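PDB 5C17: MerB2 from Bacillus megaterium, which probably cleaves the carbon–mercury bond of organomercurial compounds, as expected of an alkylmercury lyase, and here holds a mercury(II) ion together with a dithiol. Local coordinates for residues 4-15 against 199-207. Sequence-based numbering, arbitrary orientation. Where two conformers were deposited one is given.
Sequences KTELKKFYELLL and SFGNELKKF. With DTV ((2S,3S)-1,4-dimercaptobutane-2,3-diol), chain D.
K4 meets S199 where the first and last helices of MerB2 lie side by side, a near-parallel helix pair (22° between axes, 9.8 Å apart) that illustrates how chain termini can be joined by a polar end and an apolar remainder. The carbonyl oxygen of S199 takes K4 NZ at 2.9 Å from above its plane, while the backbone N of N202 comes from the opposite face; the hydroxyl of S199 turns instead to the carbonyl of Q196. F200 offers a ring face to L7, whose CD2 sits 3.5 Å from the ring centroid, only 17° off the normal, in a CH-pi contact. The carboxamide ND2 of N202 donates to a water that also accepts from K4 NZ.

E203 is the charged partner: in the conformer given, its OE2 receives K4 NZ on the syn lone pair at 2.9 Å, a salt bridge to which OE1 adds a weak bond. A bend at chi2 folds this carboxylate back along its helix toward K4, leaving CB packed against L7 and Y11. Y11, its side chain about 8 Å from the mercury(II) ion, lies between F10, a dithiol-pocket residue beside F154 and W160, over one ring face and the carbonyl oxygen of E203 over the other, and its hydroxyl donates to a water that in turn donates to the carbonyl of F200. A phenylalanine in place of Y11 would probably leave this water without its donor and break the link to that carbonyl. L204 brings CD1 beside the same hydroxyl. Last comes F207, whose ring plane is inclined at 35° to that of Y11, with Y11 CD1 3.4 Å from F207 CD1, and L15 CD2 3.5 Å from F207 CE1.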
# COMPACT_ATOMS: atom_id res chain seq x y z
N LYS A 4 4.83 17.01 -3.50
CA LYS A 4 5.08 15.78 -2.75
C LYS A 4 5.97 16.02 -1.54
O LYS A 4 6.43 15.06 -0.91
CB LYS A 4 5.70 14.71 -3.65
CG LYS A 4 4.71 13.98 -4.55
CD LYS A 4 5.27 12.66 -5.03
CE LYS A 4 6.52 12.85 -5.87
NZ LYS A 4 7.12 11.54 -6.27
N THR A 5 6.22 17.28 -1.20
CA THR A 5 7.01 17.61 -0.02
C THR A 5 6.39 16.94 1.19
O THR A 5 7.08 16.36 2.03
CB THR A 5 7.06 19.15 0.21
OG1 THR A 5 7.81 19.75 -0.85
CG2 THR A 5 7.71 19.50 1.55
N GLU A 6 5.07 16.99 1.26
CA GLU A 6 4.36 16.42 2.37
C GLU A 6 4.64 14.91 2.50
O GLU A 6 4.87 14.43 3.61
CB GLU A 6 2.87 16.72 2.21
CG GLU A 6 2.01 16.18 3.33
CD GLU A 6 0.55 16.57 3.18
OE1 GLU A 6 0.27 17.56 2.48
OE2 GLU A 6 -0.31 15.87 3.76
N LEU A 7 4.62 14.17 1.39
CA LEU A 7 4.85 12.72 1.44
C LEU A 7 6.27 12.38 1.90
O LEU A 7 6.47 11.49 2.72
CB LEU A 7 4.58 12.09 0.07
CG LEU A 7 4.67 10.57 0.02
CD1 LEU A 7 3.69 9.92 1.02
CD2 LEU A 7 4.42 10.11 -1.39
N LYS A 8 7.25 13.08 1.35
CA LYS A 8 8.64 12.88 1.77
C LYS A 8 8.76 13.13 3.27
O LYS A 8 9.41 12.36 3.99
CB LYS A 8 9.56 13.84 1.02
CG LYS A 8 9.43 13.77 -0.48
CD LYS A 8 10.39 14.70 -1.18
CE LYS A 8 10.42 14.41 -2.67
NZ LYS A 8 11.49 15.16 -3.34
N LYS A 9 8.15 14.21 3.74
CA LYS A 9 8.24 14.57 5.15
C LYS A 9 7.50 13.57 6.04
O LYS A 9 7.94 13.29 7.16
CB LYS A 9 7.73 16.00 5.41
CG LYS A 9 8.53 17.09 4.71
CD LYS A 9 9.98 17.12 5.13
CE LYS A 9 10.71 18.24 4.38
NZ LYS A 9 12.10 18.45 4.87
N PHE A 10 6.39 13.03 5.54
CA PHE A 10 5.68 11.96 6.23
C PHE A 10 6.60 10.77 6.48
O PHE A 10 6.67 10.25 7.59
CB PHE A 10 4.43 11.55 5.43
CG PHE A 10 3.90 10.16 5.74
CD1 PHE A 10 3.05 9.94 6.83
CD2 PHE A 10 4.20 9.09 4.91
CE1 PHE A 10 2.56 8.66 7.08
CE2 PHE A 10 3.71 7.82 5.18
CZ PHE A 10 2.89 7.61 6.25
N TYR A 11 7.32 10.34 5.45
CA TYR A 11 8.17 9.18 5.61
C TYR A 11 9.37 9.48 6.50
O TYR A 11 9.82 8.60 7.24
CB TYR A 11 8.66 8.69 4.26
CG TYR A 11 7.69 7.82 3.51
CD1 TYR A 11 7.32 6.58 3.99
CD2 TYR A 11 7.18 8.22 2.30
CE1 TYR A 11 6.46 5.76 3.30
CE2 TYR A 11 6.32 7.42 1.58
CZ TYR A 11 5.96 6.19 2.08
OH TYR A 11 5.11 5.38 1.35
N GLU A 12 9.91 10.70 6.43
CA GLU A 12 11.03 11.04 7.30
C GLU A 12 10.59 11.02 8.77
O GLU A 12 11.34 10.55 9.64
CB GLU A 12 11.62 12.39 6.93
CG GLU A 12 12.40 12.34 5.63
CD GLU A 12 13.04 13.66 5.28
OE1 GLU A 12 13.78 13.69 4.27
OE2 GLU A 12 12.82 14.66 6.02
N LEU A 13 9.40 11.55 9.05
CA LEU A 13 8.88 11.54 10.41
C LEU A 13 8.63 10.10 10.88
O LEU A 13 8.98 9.71 12.00
CB LEU A 13 7.59 12.36 10.51
CG LEU A 13 6.89 12.38 11.87
CD1 LEU A 13 7.81 12.88 12.98
CD2 LEU A 13 5.64 13.25 11.78
N LEU A 14 8.05 9.29 10.02
CA LEU A 14 7.81 7.89 10.36
C LEU A 14 9.13 7.14 10.64
O LEU A 14 9.22 6.40 11.62
CB LEU A 14 7.04 7.20 9.22
CG LEU A 14 6.63 5.75 9.45
CD1 LEU A 14 5.81 5.56 10.70
CD2 LEU A 14 5.86 5.30 8.23
N LEU A 15 10.15 7.33 9.81
CA LEU A 15 11.44 6.68 10.07
C LEU A 15 12.02 7.11 11.42
O LEU A 15 12.61 6.29 12.13
CB LEU A 15 12.43 7.01 8.96
CG LEU A 15 12.26 6.24 7.66
CD1 LEU A 15 13.07 6.85 6.53
CD2 LEU A 15 12.66 4.77 7.86
N SER A 199 3.83 8.17 -8.97
CA SER A 199 5.03 8.86 -8.50
C SER A 199 5.26 8.64 -7.00
O SER A 199 6.38 8.75 -6.51
CB SER A 199 4.94 10.35 -8.81
OG SER A 199 4.14 10.99 -7.86
N PHE A 200 4.21 8.30 -6.25
CA PHE A 200 4.36 8.07 -4.82
C PHE A 200 5.31 6.90 -4.54
O PHE A 200 5.90 6.83 -3.48
CB PHE A 200 3.02 7.78 -4.17
CG PHE A 200 2.24 9.00 -3.77
CD1 PHE A 200 2.47 10.24 -4.35
CD2 PHE A 200 1.26 8.90 -2.80
CE1 PHE A 200 1.73 11.36 -3.95
CE2 PHE A 200 0.52 10.01 -2.40
CZ PHE A 200 0.76 11.23 -2.98
N GLY A 201 5.46 5.98 -5.48
CA GLY A 201 6.36 4.86 -5.29
C GLY A 201 7.80 5.30 -5.13
O GLY A 201 8.59 4.57 -4.55
N ASN A 202 8.15 6.48 -5.65
CA ASN A 202 9.48 7.05 -5.43
C ASN A 202 9.78 7.16 -3.94
O ASN A 202 10.86 6.78 -3.47
CB ASN A 202 9.58 8.45 -6.03
CG ASN A 202 9.63 8.45 -7.55
OD1 ASN A 202 9.79 7.42 -8.18
ND2 ASN A 202 9.50 9.64 -8.15
N GLU A 203 8.81 7.67 -3.19
CA GLU A 203 8.99 7.93 -1.78
C GLU A 203 8.97 6.62 -0.98
O GLU A 203 9.67 6.47 0.01
CB GLU A 203 7.94 8.93 -1.29
CG GLU A 203 8.27 10.39 -1.62
CD GLU A 203 7.98 10.80 -3.07
OE1 GLU A 203 8.47 11.88 -3.47
OE2 GLU A 203 7.26 10.08 -3.80
N LEU A 204 8.16 5.66 -1.42
CA LEU A 204 8.18 4.35 -0.78
C LEU A 204 9.55 3.69 -0.97
O LEU A 204 10.09 3.10 -0.04
CB LEU A 204 7.09 3.45 -1.35
CG LEU A 204 6.99 2.05 -0.75
CD1 LEU A 204 6.81 2.11 0.75
CD2 LEU A 204 5.84 1.31 -1.39
N LYS A 205 10.12 3.80 -2.16
CA LYS A 205 11.46 3.26 -2.41
C LYS A 205 12.51 3.90 -1.51
O LYS A 205 13.38 3.21 -0.97
CB LYS A 205 11.88 3.49 -3.84
CG LYS A 205 11.38 2.50 -4.82
CD LYS A 205 11.47 3.11 -6.21
CE LYS A 205 11.78 2.13 -7.31
NZ LYS A 205 11.60 2.78 -8.66
N LYS A 206 12.43 5.22 -1.36
CA LYS A 206 13.34 5.93 -0.48
C LYS A 206 13.18 5.45 0.97
O LYS A 206 14.16 5.24 1.66
CB LYS A 206 13.11 7.44 -0.58
CG LYS A 206 13.97 8.26 0.35
CD LYS A 206 15.40 8.31 -0.10
CE LYS A 206 16.19 9.34 0.72
NZ LYS A 206 15.88 10.74 0.28
N PHE A 207 11.94 5.28 1.41
CA PHE A 207 11.65 4.80 2.76
C PHE A 207 12.30 3.44 3.04
O PHE A 207 12.80 3.20 4.14
CB PHE A 207 10.14 4.72 2.95
CG PHE A 207 9.70 4.12 4.24
CD1 PHE A 207 9.86 4.79 5.44
CD2 PHE A 207 9.10 2.87 4.26
CE1 PHE A 207 9.44 4.21 6.65
CE2 PHE A 207 8.68 2.29 5.43
CZ PHE A 207 8.84 2.96 6.64
S1 DTV D . -0.80 6.99 6.82
C1 DTV D . -0.51 6.49 5.12
C2 DTV D . -0.62 4.99 4.90
O2 DTV D . -1.94 4.58 5.12
C3 DTV D . -0.21 4.54 3.50
O3 DTV D . 1.16 4.84 3.30
C4 DTV D . -1.02 5.19 2.39
S4 DTV D . -0.97 4.25 0.87
O HOH W 1 10.34 11.61 -6.31
O HOH W 2 4.52 6.40 -1.08
O HOH W 3 14.00 11.18 2.64